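PDB 1O8X: tryparedoxin, which probably works as a thioredoxin-like disulfide oxidoreductase, passing reducing equivalents by thiol-disulfide exchange in a trypanosomatid. Local coordinates for residues G114-A117 / D118-D121; D55-H58 / E59-F63; V132-E136 / G137-P141. The protein carries 1 engineered substitution. All blocks are in the same frame, centred on the assembly; numbering follows the deposited sequence.

Contact 1. Residues G114-A117 / D118-D121; sequences GVDA and DSGD
Asp116 and Ser119 meet through the aspartate's OD2. The hydroxyl OG of Ser119 donates to OD2 of Asp116 at 2.7 Å, on the anti lone pair. Ser119 N also donates to OD2 of Asp116 at 2.9 Å, from above the carboxylate plane. Two donors of one residue thus hold one oxygen. The other oxygen, OD1, takes a hydrogen bond from water 1, and this water accepts from Asp118 N. CG of Asp116 stands anti to the backbone N (chi1 177°), which swings the carboxylate over the turn. Ser119 OG is acceptor as well as donor: Asp121 N donates to it at 3.0 Å, an ST turn. Two backbone bonds close the loop. Gly120 N donates to Asp116 O at 2.8 Å, and Asp116 N donates to Asp121 O at 2.9 Å. Gly120 takes a positive phi (81°) as the chain reverses. The CA of Val115 makes a CH...O contact with Asp121 O. Asp118 OD1 is bonded outward to Gly28 N, and Gly120 O accepts from Tyr7 OH. The whole is a tight connection between antiparallel strands 111-116 and 122-124 at one edge of the thioredoxin-fold sheet, with Val115 packing on Phe33 of strand 30-36.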
# COMPACT_ATOMS: atom_id res chain seq x y z
N GLY A 114 4.35 1.39 6.10
CA GLY A 114 3.19 1.38 6.98
C GLY A 114 3.12 2.61 7.84
O GLY A 114 4.12 2.99 8.46
N VAL A 115 1.96 3.24 7.84
CA VAL A 115 1.68 4.41 8.66
C VAL A 115 0.44 4.18 9.51
O VAL A 115 -0.47 3.45 9.11
CB VAL A 115 1.55 5.71 7.79
CG1 VAL A 115 2.75 5.88 6.86
CG2 VAL A 115 0.27 5.72 7.00
N ASP A 116 0.38 4.82 10.66
CA ASP A 116 -0.82 4.76 11.48
C ASP A 116 -1.85 5.72 10.88
O ASP A 116 -1.56 6.91 10.72
CB ASP A 116 -0.45 5.16 12.90
CG ASP A 116 -1.63 5.20 13.80
OD1 ASP A 116 -2.25 4.14 14.01
OD2 ASP A 116 -2.00 6.26 14.32
N ALA A 117 -3.04 5.23 10.55
CA ALA A 117 -4.07 6.10 9.95
C ALA A 117 -4.44 7.30 10.80
O ALA A 117 -4.57 8.40 10.27
CB ALA A 117 -5.34 5.32 9.62
N ASP A 118 -4.61 7.10 12.10
CA ASP A 118 -5.15 8.17 12.94
C ASP A 118 -4.13 9.29 13.20
O ASP A 118 -4.48 10.45 13.17
CB ASP A 118 -5.62 7.61 14.27
CG ASP A 118 -6.87 6.76 14.15
OD1 ASP A 118 -7.55 6.77 13.10
OD2 ASP A 118 -7.22 6.05 15.10
N SER A 119 -2.88 8.93 13.44
CA SER A 119 -1.85 9.92 13.78
C SER A 119 -1.06 10.36 12.55
O SER A 119 -0.50 11.46 12.54
CB SER A 119 -0.90 9.34 14.83
OG SER A 119 -0.16 8.28 14.26
N GLY A 120 -1.02 9.49 11.53
CA GLY A 120 -0.16 9.70 10.37
C GLY A 120 1.27 9.27 10.63
O GLY A 120 2.14 9.37 9.74
N ASP A 121 1.57 8.81 11.84
CA ASP A 121 2.96 8.47 12.16
C ASP A 121 3.48 7.29 11.36
O ASP A 121 2.79 6.30 11.10
CB ASP A 121 3.12 8.19 13.65
CG ASP A 121 2.77 9.37 14.53
OD1 ASP A 121 2.48 10.49 14.04
OD2 ASP A 121 2.76 9.24 15.76
O HOH W 1 -4.92 4.38 13.07

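Contact 2. Residues D55-H58 / E59-F63; sequences DKFH and ESKNF
The Phe57 ring lies between two lysine chains. CB of Lys56 sits over the centre of one face. CE of Lys61 covers the opposite face toward the rim, 3.9 Å from the centroid of the Phe57 ring. The chain then bends at its last torsion (chi4 -55°) and turns NZ away from the face. This leaves a longer, off-centre cation-pi contact, with Lys61 NZ 4.9 Å from the centroid of the Phe57 ring. Ser60 OG stands at the ring edge, in plane. The Phe63 ring has CA of His58 over one face, a CH-pi contact, and Lys61 CB at its edge. The imidazole of His58 makes another CH-pi contact, with CG of Glu59 on one face. Tyr54 stacks on this ring, and Tyr54 O is bonded to His58 ND1. Lys61 N donates to Phe57 O at 2.8 Å, and Phe63 N donates to His58 O at 3.0 Å. A type I turn runs from Glu59 to Asn62. Water 2 joins Asp55 O to N and OE2 of Glu59, and water 3 joins Lys56 O to Ser60 N. Asp55 O and Lys56 O thus take water and Phe57 O takes Lys61 N, while CH-pi and cation-pi contacts fasten the turn.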
# COMPACT_ATOMS: atom_id res chain seq x y z
N ASP A 55 -4.34 -11.78 3.28
CA ASP A 55 -5.51 -12.62 3.46
C ASP A 55 -5.55 -13.21 4.87
O ASP A 55 -6.62 -13.28 5.49
CB ASP A 55 -5.56 -13.70 2.38
CG ASP A 55 -6.06 -13.18 1.03
OD1 ASP A 55 -6.61 -12.05 0.93
OD2 ASP A 55 -5.95 -13.87 0.00
N LYS A 56 -4.38 -13.62 5.38
CA LYS A 56 -4.30 -14.21 6.72
C LYS A 56 -4.59 -13.20 7.83
O LYS A 56 -5.23 -13.54 8.83
CB LYS A 56 -2.90 -14.77 6.96
CG LYS A 56 -2.58 -16.08 6.27
CD LYS A 56 -1.12 -16.49 6.53
CE LYS A 56 -0.74 -17.79 5.82
NZ LYS A 56 0.74 -18.01 5.82
N PHE A 57 -4.09 -11.97 7.67
CA PHE A 57 -3.92 -11.07 8.81
C PHE A 57 -4.53 -9.68 8.71
O PHE A 57 -4.52 -8.96 9.71
CB PHE A 57 -2.43 -10.92 9.16
CG PHE A 57 -1.75 -12.22 9.51
CD1 PHE A 57 -0.62 -12.63 8.83
CD2 PHE A 57 -2.24 -13.04 10.53
CE1 PHE A 57 0.02 -13.82 9.14
CE2 PHE A 57 -1.62 -14.24 10.85
CZ PHE A 57 -0.46 -14.63 10.15
N HIS A 58 -5.07 -9.27 7.56
CA HIS A 58 -5.53 -7.88 7.48
C HIS A 58 -6.63 -7.57 8.50
O HIS A 58 -6.67 -6.49 9.06
CB HIS A 58 -5.90 -7.45 6.05
CG HIS A 58 -7.29 -7.81 5.61
ND1 HIS A 58 -7.60 -9.04 5.06
CD2 HIS A 58 -8.42 -7.08 5.55
CE1 HIS A 58 -8.88 -9.06 4.74
NE2 HIS A 58 -9.40 -7.88 5.02
N GLU A 59 -7.49 -8.55 8.77
CA GLU A 59 -8.52 -8.36 9.80
C GLU A 59 -7.95 -8.48 11.23
O GLU A 59 -8.10 -7.55 12.04
CB GLU A 59 -9.68 -9.33 9.60
CG GLU A 59 -10.30 -9.32 8.21
CD GLU A 59 -11.07 -10.60 7.92
OE1 GLU A 59 -12.03 -10.88 8.67
OE2 GLU A 59 -10.71 -11.33 6.96
N SER A 60 -7.26 -9.58 11.52
CA SER A 60 -6.82 -9.86 12.90
C SER A 60 -5.72 -8.90 13.39
O SER A 60 -5.63 -8.60 14.59
CB SER A 60 -6.37 -11.31 13.06
OG SER A 60 -5.27 -11.62 12.21
N LYS A 61 -4.88 -8.45 12.46
CA LYS A 61 -3.81 -7.48 12.75
C LYS A 61 -4.19 -6.05 12.36
O LYS A 61 -3.37 -5.14 12.47
CB LYS A 61 -2.48 -7.91 12.13
CG LYS A 61 -1.97 -9.23 12.69
CD LYS A 61 -0.53 -9.53 12.33
CE LYS A 61 -0.16 -10.96 12.72
NZ LYS A 61 -0.42 -11.25 14.16
N ASN A 62 -5.44 -5.86 11.92
CA ASN A 62 -6.05 -4.55 11.69
C ASN A 62 -5.24 -3.61 10.79
O ASN A 62 -4.82 -2.52 11.19
CB ASN A 62 -6.42 -3.86 13.01
CG ASN A 62 -7.43 -2.74 12.80
OD1 ASN A 62 -7.33 -1.70 13.44
ND2 ASN A 62 -8.41 -2.95 11.92
N PHE A 63 -5.03 -4.05 9.56
CA PHE A 63 -4.35 -3.21 8.61
C PHE A 63 -5.04 -3.25 7.25
O PHE A 63 -5.86 -4.14 6.96
CB PHE A 63 -2.85 -3.56 8.50
CG PHE A 63 -2.56 -4.93 7.93
CD1 PHE A 63 -2.47 -5.12 6.55
CD2 PHE A 63 -2.33 -6.01 8.77
CE1 PHE A 63 -2.19 -6.38 6.04
CE2 PHE A 63 -2.04 -7.27 8.25
CZ PHE A 63 -1.96 -7.45 6.88
O HOH W 2 -7.84 -11.32 7.22
O HOH W 3 -7.23 -11.92 9.64

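Contact 3. Residues V132-E136 / G137-P141; sequences VKDPE and GEQFP
Asp134 receives the backbone of Glu138 and Gln139 on its carboxylate. Glu138 N donates to OD1 of Asp134 at 2.8 Å. Gln139 N donates to OD2 of Asp134, also at 2.8 Å, and this bond is the straighter of the two (161° against 143° at the hydrogen). Both oxygens are met on their syn sides, somewhat out of the carboxylate plane. CG of Asp134 is anti to the backbone N (chi1 -178°), which carries the carboxylate across to the two successive N-H groups. OD2 has a further donor, Trp142 NE1, so the carboxylate gathers three hydrogen bonds. The backbone O of Asp134 is used as well. Gly137 N donates to Asp134 O at 2.9 Å and closes a type I turn from Asp134 to Gly137. A second type I turn follows from Gly137 to Phe140. Its closing bond, Phe140 N to Gly137 O, is weak at 3.2 Å. Gly137 has a positive phi and joins the two turns. The polar end of Glu136 leads away to a salt bridge with Lys56 NZ on helix 41-57. Phe140 packs on Phe53 of that helix and on Phe32 of strand 30-36. Three N-H donors on one carboxylate would probably stabilise its negative charge, and they fix the path of this irregular chain after helix 127-131.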
# COMPACT_ATOMS: atom_id res chain seq x y z
N VAL A 132 8.90 -10.88 3.85
CA VAL A 132 9.29 -12.14 3.22
C VAL A 132 10.00 -13.07 4.19
O VAL A 132 10.03 -14.28 3.98
CB VAL A 132 10.06 -11.95 1.89
CG1 VAL A 132 9.25 -11.15 0.89
CG2 VAL A 132 11.38 -11.30 2.15
N LYS A 133 10.55 -12.51 5.26
CA LYS A 133 11.23 -13.31 6.27
C LYS A 133 10.36 -13.65 7.47
O LYS A 133 10.78 -14.43 8.34
CB LYS A 133 12.45 -12.56 6.74
CG LYS A 133 13.47 -12.44 5.63
CD LYS A 133 14.77 -11.89 6.14
CE LYS A 133 15.50 -12.89 7.02
NZ LYS A 133 16.17 -13.97 6.23
N ASP A 134 9.17 -13.07 7.52
CA ASP A 134 8.28 -13.26 8.65
C ASP A 134 6.87 -13.49 8.17
O ASP A 134 5.99 -12.68 8.45
CB ASP A 134 8.42 -12.04 9.58
CG ASP A 134 7.59 -12.14 10.85
OD1 ASP A 134 7.28 -13.26 11.34
OD2 ASP A 134 7.24 -11.08 11.42
N PRO A 135 6.61 -14.59 7.45
CA PRO A 135 5.27 -14.82 6.88
C PRO A 135 4.17 -14.96 7.92
O PRO A 135 3.02 -14.73 7.56
CB PRO A 135 5.43 -16.13 6.09
CG PRO A 135 6.59 -16.81 6.71
CD PRO A 135 7.54 -15.70 7.11
N GLU A 136 4.49 -15.31 9.16
CA GLU A 136 3.45 -15.43 10.18
C GLU A 136 3.32 -14.15 11.00
O GLU A 136 2.52 -14.10 11.94
CB GLU A 136 3.66 -16.66 11.06
CG GLU A 136 3.48 -17.99 10.33
CD GLU A 136 2.24 -18.05 9.45
OE1 GLU A 136 1.12 -17.92 9.99
OE2 GLU A 136 2.37 -18.20 8.21
N GLY A 137 4.07 -13.12 10.64
CA GLY A 137 3.93 -11.82 11.28
C GLY A 137 4.24 -11.81 12.76
O GLY A 137 3.63 -11.05 13.50
N GLU A 138 5.20 -12.63 13.18
CA GLU A 138 5.58 -12.70 14.59
C GLU A 138 6.18 -11.38 15.06
O GLU A 138 6.10 -11.03 16.23
CB GLU A 138 6.54 -13.88 14.80
CG GLU A 138 5.84 -15.23 14.66
CD GLU A 138 6.73 -16.42 14.98
OE1 GLU A 138 7.92 -16.24 15.31
OE2 GLU A 138 6.22 -17.56 14.89
N GLN A 139 6.78 -10.64 14.13
CA GLN A 139 7.37 -9.35 14.46
C GLN A 139 6.64 -8.17 13.84
O GLN A 139 7.12 -7.02 13.89
CB GLN A 139 8.85 -9.31 14.07
CG GLN A 139 9.71 -10.32 14.83
CD GLN A 139 9.54 -10.24 16.33
OE1 GLN A 139 9.38 -11.28 16.99
NE2 GLN A 139 9.58 -9.03 16.88
N PHE A 140 5.47 -8.44 13.26
CA PHE A 140 4.62 -7.36 12.72
C PHE A 140 4.36 -6.31 13.82
O PHE A 140 4.15 -6.70 14.97
CB PHE A 140 3.30 -7.99 12.26
CG PHE A 140 2.26 -7.01 11.83
CD1 PHE A 140 2.11 -6.67 10.49
CD2 PHE A 140 1.40 -6.44 12.77
CE1 PHE A 140 1.11 -5.75 10.11
CE2 PHE A 140 0.42 -5.53 12.41
CZ PHE A 140 0.27 -5.19 11.09
N PRO A 141 4.33 -5.01 13.52
CA PRO A 141 4.44 -4.41 12.18
C PRO A 141 5.86 -3.99 11.78
O PRO A 141 5.99 -3.06 10.98
CB PRO A 141 3.56 -3.16 12.32
CG PRO A 141 3.81 -2.73 13.73
CD PRO A 141 4.00 -3.99 14.54

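Overall arrangement
All three contacts are local reversals of the chain. Contact 1 is partly buried and joins two strands at the edge of the sheet; contacts 2 and 3 lie at the surface of the thioredoxin fold. Contacts 1 and 3 both depend on an aspartate carboxylate. It takes one backbone N-H and a hydroxyl in contact 1, and two backbone N-H groups and an indole in contact 3. Contact 2 relies more on rings, lysine chains and waters. Contacts 2 and 3 touch: besides their charged tie, Phe57 meets the carbonyls of Pro135 and Glu136, and Phe63 meets Phe140. Contact 1 stays apart, its nearest atoms about 7 Å from either.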